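Local coordinates for putative type VI secretion protein (Escherichia coli, PDB 4HH5), which is the N-terminal domain of a ClpV-type member of the ClpA/ClpB family in type VI secretion, whose full-length form probably binds and hydrolyses ATP, at residues A[31-36]-A[76-81]. Numbering follows the deposited sequence.
Sequences QTRAHA and WLDNQP
Two helix ends meet where residues 31-36 lie against residues 76-81, a compact example of a contact with a buried part and a solvent margin. In the buried part, the His35 ring has Arg33 O above one face, and its CD2 lies 3.1 Å from Pro81 O; NE2 is also close to that oxygen, but the angle is too poor for a hydrogen bond. Buried Leu77 belongs to this part too: Arg33, its chain bent at chi2 (-148°), lays its guanidinium across the tip of that side chain. CD2 of Leu77 sits over the centre of one guanidinium face, 3.7 Å from Arg33 CZ, and the two side chains cross at about a right angle.

The edge of the same flat group marks the solvent side, where Arg33 is partly exposed and Asp78 exposed. Arg33 NH1 gives a hydrogen bond of 3.0 Å to Asp78 OD1, part of a salt bridge. The oxygen is met nearly along its C-O axis and close to the guanidinium plane; the two planes lie only 12° apart, consistent with the carboxylate helping to orient the group while Leu77 CD2 packs against one face. Ala36 N is hydrogen-bonded to Ser83 OG, just past the second segment.

Ala34, at positive phi (58°), is the C-prime residue of a Schellman motif ending helix 17-32. The contact thus joins that helix terminus to the end of helix 66-78 in the mainly helical Clp N-terminal domain.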
ATOM      1  N   GLN A  31       1.979  15.517  -6.913  1.00 27.55           N
ATOM      2  CA  GLN A  31       2.659  16.741  -7.344  1.00 26.94           C
ATOM      3  C   GLN A  31       2.124  17.215  -8.692  1.00 29.84           C
ATOM      4  O   GLN A  31       1.792  18.396  -8.805  1.00 28.46           O
ATOM      5  CB  GLN A  31       4.180  16.538  -7.397  1.00 28.41           C
ATOM      6  CG  GLN A  31       4.975  17.831  -7.271  1.00 47.63           C
ATOM      7  CD  GLN A  31       6.447  17.608  -7.027  1.00 71.48           C
ATOM      8  OE1 GLN A  31       7.300  18.200  -7.693  1.00 68.81           O
ATOM      9  NE2 GLN A  31       6.787  16.780  -6.046  1.00 67.25           N
ATOM     10  N   THR A  32       1.978  16.296  -9.690  1.00 26.47           N
ATOM     11  CA  THR A  32       1.448  16.631 -11.029  1.00 26.57           C
ATOM     12  C   THR A  32       0.014  17.166 -10.970  1.00 31.37           C
ATOM     13  O   THR A  32      -0.398  17.892 -11.874  1.00 30.99           O
ATOM     14  CB  THR A  32       1.513  15.448 -12.016  1.00 32.53           C
ATOM     15  OG1 THR A  32       0.613  14.422 -11.598  1.00 33.99           O
ATOM     16  CG2 THR A  32       2.922  14.904 -12.223  1.00 31.81           C
ATOM     17  N   ARG A  33      -0.759  16.766  -9.950  1.00 29.43           N
ATOM     18  CA  ARG A  33      -2.149  17.215  -9.797  1.00 30.52           C
ATOM     19  C   ARG A  33      -2.290  18.294  -8.723  1.00 37.24           C
ATOM     20  O   ARG A  33      -3.405  18.732  -8.431  1.00 38.61           O
ATOM     21  CB  ARG A  33      -3.107  16.030  -9.574  1.00 30.98           C
ATOM     22  CG  ARG A  33      -2.911  14.915 -10.581  1.00 39.46           C
ATOM     23  CD  ARG A  33      -4.192  14.191 -10.905  1.00 45.89           C
ATOM     24  NE  ARG A  33      -3.993  13.260 -12.017  1.00 45.90           N
ATOM     25  CZ  ARG A  33      -4.972  12.633 -12.659  1.00 53.87           C
ATOM     26  NH1 ARG A  33      -6.238  12.833 -12.313  1.00 38.02           N
ATOM     27  NH2 ARG A  33      -4.694  11.805 -13.657  1.00 40.56           N
ATOM     28  N   ALA A  34      -1.139  18.767  -8.188  1.00 34.79           N
ATOM     29  CA  ALA A  34      -1.004  19.818  -7.168  1.00 35.79           C
ATOM     30  C   ALA A  34      -1.749  19.537  -5.849  1.00 41.20           C
ATOM     31  O   ALA A  34      -2.059  20.477  -5.105  1.00 41.37           O
ATOM     32  CB  ALA A  34      -1.381  21.187  -7.742  1.00 36.56           C
ATOM     33  N   HIS A  35      -1.991  18.238  -5.544  1.00 37.97           N
ATOM     34  CA  HIS A  35      -2.692  17.798  -4.336  1.00 38.07           C
ATOM     35  C   HIS A  35      -1.853  17.836  -3.077  1.00 39.52           C
ATOM     36  O   HIS A  35      -0.659  17.528  -3.116  1.00 39.44           O
ATOM     37  CB  HIS A  35      -3.371  16.442  -4.541  1.00 39.63           C
ATOM     38  CG  HIS A  35      -4.543  16.519  -5.471  1.00 43.79           C
ATOM     39  ND1 HIS A  35      -4.721  15.602  -6.488  1.00 46.00           N
ATOM     40  CD2 HIS A  35      -5.546  17.423  -5.522  1.00 46.27           C
ATOM     41  CE1 HIS A  35      -5.832  15.962  -7.109  1.00 45.76           C
ATOM     42  NE2 HIS A  35      -6.361  17.057  -6.567  1.00 46.27           N
ATOM     43  N   ALA A  36      -2.472  18.252  -1.959  1.00 33.62           N
ATOM     44  CA  ALA A  36      -1.769  18.387  -0.686  1.00 32.74           C
ATOM     45  C   ALA A  36      -1.384  17.073  -0.026  1.00 33.40           C
ATOM     46  O   ALA A  36      -0.329  17.010   0.603  1.00 32.97           O
ATOM     47  CB  ALA A  36      -2.579  19.236   0.287  1.00 33.56           C
ATOM     48  N   TRP A  76     -11.886   7.585  -8.010  1.00 28.32           N
ATOM     49  CA  TRP A  76     -11.534   8.197  -6.737  1.00 28.60           C
ATOM     50  C   TRP A  76     -10.522   9.326  -6.977  1.00 33.85           C
ATOM     51  O   TRP A  76     -10.673  10.398  -6.396  1.00 34.33           O
ATOM     52  CB  TRP A  76     -10.965   7.146  -5.762  1.00 27.56           C
ATOM     53  CG  TRP A  76     -10.553   7.722  -4.441  1.00 28.41           C
ATOM     54  CD1 TRP A  76     -11.303   7.783  -3.304  1.00 31.48           C
ATOM     55  CD2 TRP A  76      -9.307   8.363  -4.138  1.00 28.73           C
ATOM     56  NE1 TRP A  76     -10.594   8.404  -2.304  1.00 31.12           N
ATOM     57  CE2 TRP A  76      -9.373   8.789  -2.795  1.00 32.61           C
ATOM     58  CE3 TRP A  76      -8.139   8.638  -4.881  1.00 30.21           C
ATOM     59  CZ2 TRP A  76      -8.313   9.456  -2.172  1.00 32.30           C
ATOM     60  CZ3 TRP A  76      -7.105   9.325  -4.274  1.00 31.64           C
ATOM     61  CH2 TRP A  76      -7.193   9.719  -2.932  1.00 32.49           C
ATOM     62  N   LEU A  77      -9.507   9.087  -7.832  1.00 30.68           N
ATOM     63  CA  LEU A  77      -8.454  10.046  -8.185  1.00 30.99           C
ATOM     64  C   LEU A  77      -9.036  11.321  -8.821  1.00 37.21           C
ATOM     65  O   LEU A  77      -8.681  12.433  -8.417  1.00 37.22           O
ATOM     66  CB  LEU A  77      -7.440   9.375  -9.134  1.00 30.97           C
ATOM     67  CG  LEU A  77      -6.147  10.134  -9.442  1.00 36.06           C
ATOM     68  CD1 LEU A  77      -5.180  10.079  -8.264  1.00 35.73           C
ATOM     69  CD2 LEU A  77      -5.477   9.577 -10.692  1.00 37.98           C
ATOM     70  N   ASP A  78      -9.953  11.152  -9.782  1.00 34.98           N
ATOM     71  CA  ASP A  78     -10.584  12.253 -10.505  1.00 35.52           C
ATOM     72  C   ASP A  78     -11.629  13.020  -9.687  1.00 40.03           C
ATOM     73  O   ASP A  78     -11.937  14.163 -10.027  1.00 39.85           O
ATOM     74  CB  ASP A  78     -11.138  11.767 -11.856  1.00 37.59           C
ATOM     75  CG  ASP A  78     -10.097  11.136 -12.773  1.00 51.31           C
ATOM     76  OD1 ASP A  78      -8.924  11.583 -12.746  1.00 52.89           O
ATOM     77  OD2 ASP A  78     -10.454  10.192 -13.516  1.00 58.08           O
ATOM     78  N   ASN A  79     -12.146  12.411  -8.598  1.00 36.45           N
ATOM     79  CA  ASN A  79     -13.134  13.029  -7.709  1.00 36.63           C
ATOM     80  C   ASN A  79     -12.499  13.737  -6.511  1.00 40.32           C
ATOM     81  O   ASN A  79     -13.209  14.350  -5.717  1.00 39.51           O
ATOM     82  CB  ASN A  79     -14.194  12.012  -7.253  1.00 38.30           C
ATOM     83  CG  ASN A  79     -15.084  11.466  -8.347  1.00 65.28           C
ATOM     84  OD1 ASN A  79     -14.987  11.835  -9.524  1.00 59.86           O
ATOM     85  ND2 ASN A  79     -15.953  10.532  -7.979  1.00 59.32           N
ATOM     86  N   GLN A  80     -11.166  13.665  -6.382  1.00 38.21           N
ATOM     87  CA  GLN A  80     -10.474  14.337  -5.287  1.00 38.71           C
ATOM     88  C   GLN A  80     -10.293  15.813  -5.600  1.00 45.57           C
ATOM     89  O   GLN A  80      -9.911  16.153  -6.728  1.00 45.66           O
ATOM     90  CB  GLN A  80      -9.137  13.663  -4.941  1.00 39.84           C
ATOM     91  CG  GLN A  80      -9.273  12.309  -4.224  1.00 48.06           C
ATOM     92  CD  GLN A  80     -10.540  12.126  -3.405  1.00 56.97           C
ATOM     93  OE1 GLN A  80     -11.514  11.491  -3.841  1.00 47.22           O
ATOM     94  NE2 GLN A  80     -10.554  12.680  -2.202  1.00 48.85           N
ATOM     95  N   PRO A  81     -10.618  16.712  -4.645  1.00 43.06           N
ATOM     96  CA  PRO A  81     -10.452  18.142  -4.928  1.00 43.64           C
ATOM     97  C   PRO A  81      -8.995  18.563  -4.862  1.00 48.81           C
ATOM     98  O   PRO A  81      -8.222  17.991  -4.084  1.00 48.09           O
ATOM     99  CB  PRO A  81     -11.262  18.817  -3.819  1.00 45.42           C
ATOM    100  CG  PRO A  81     -11.227  17.860  -2.679  1.00 49.51           C
ATOM    101  CD  PRO A  81     -11.093  16.478  -3.262  1.00 44.79           C
TER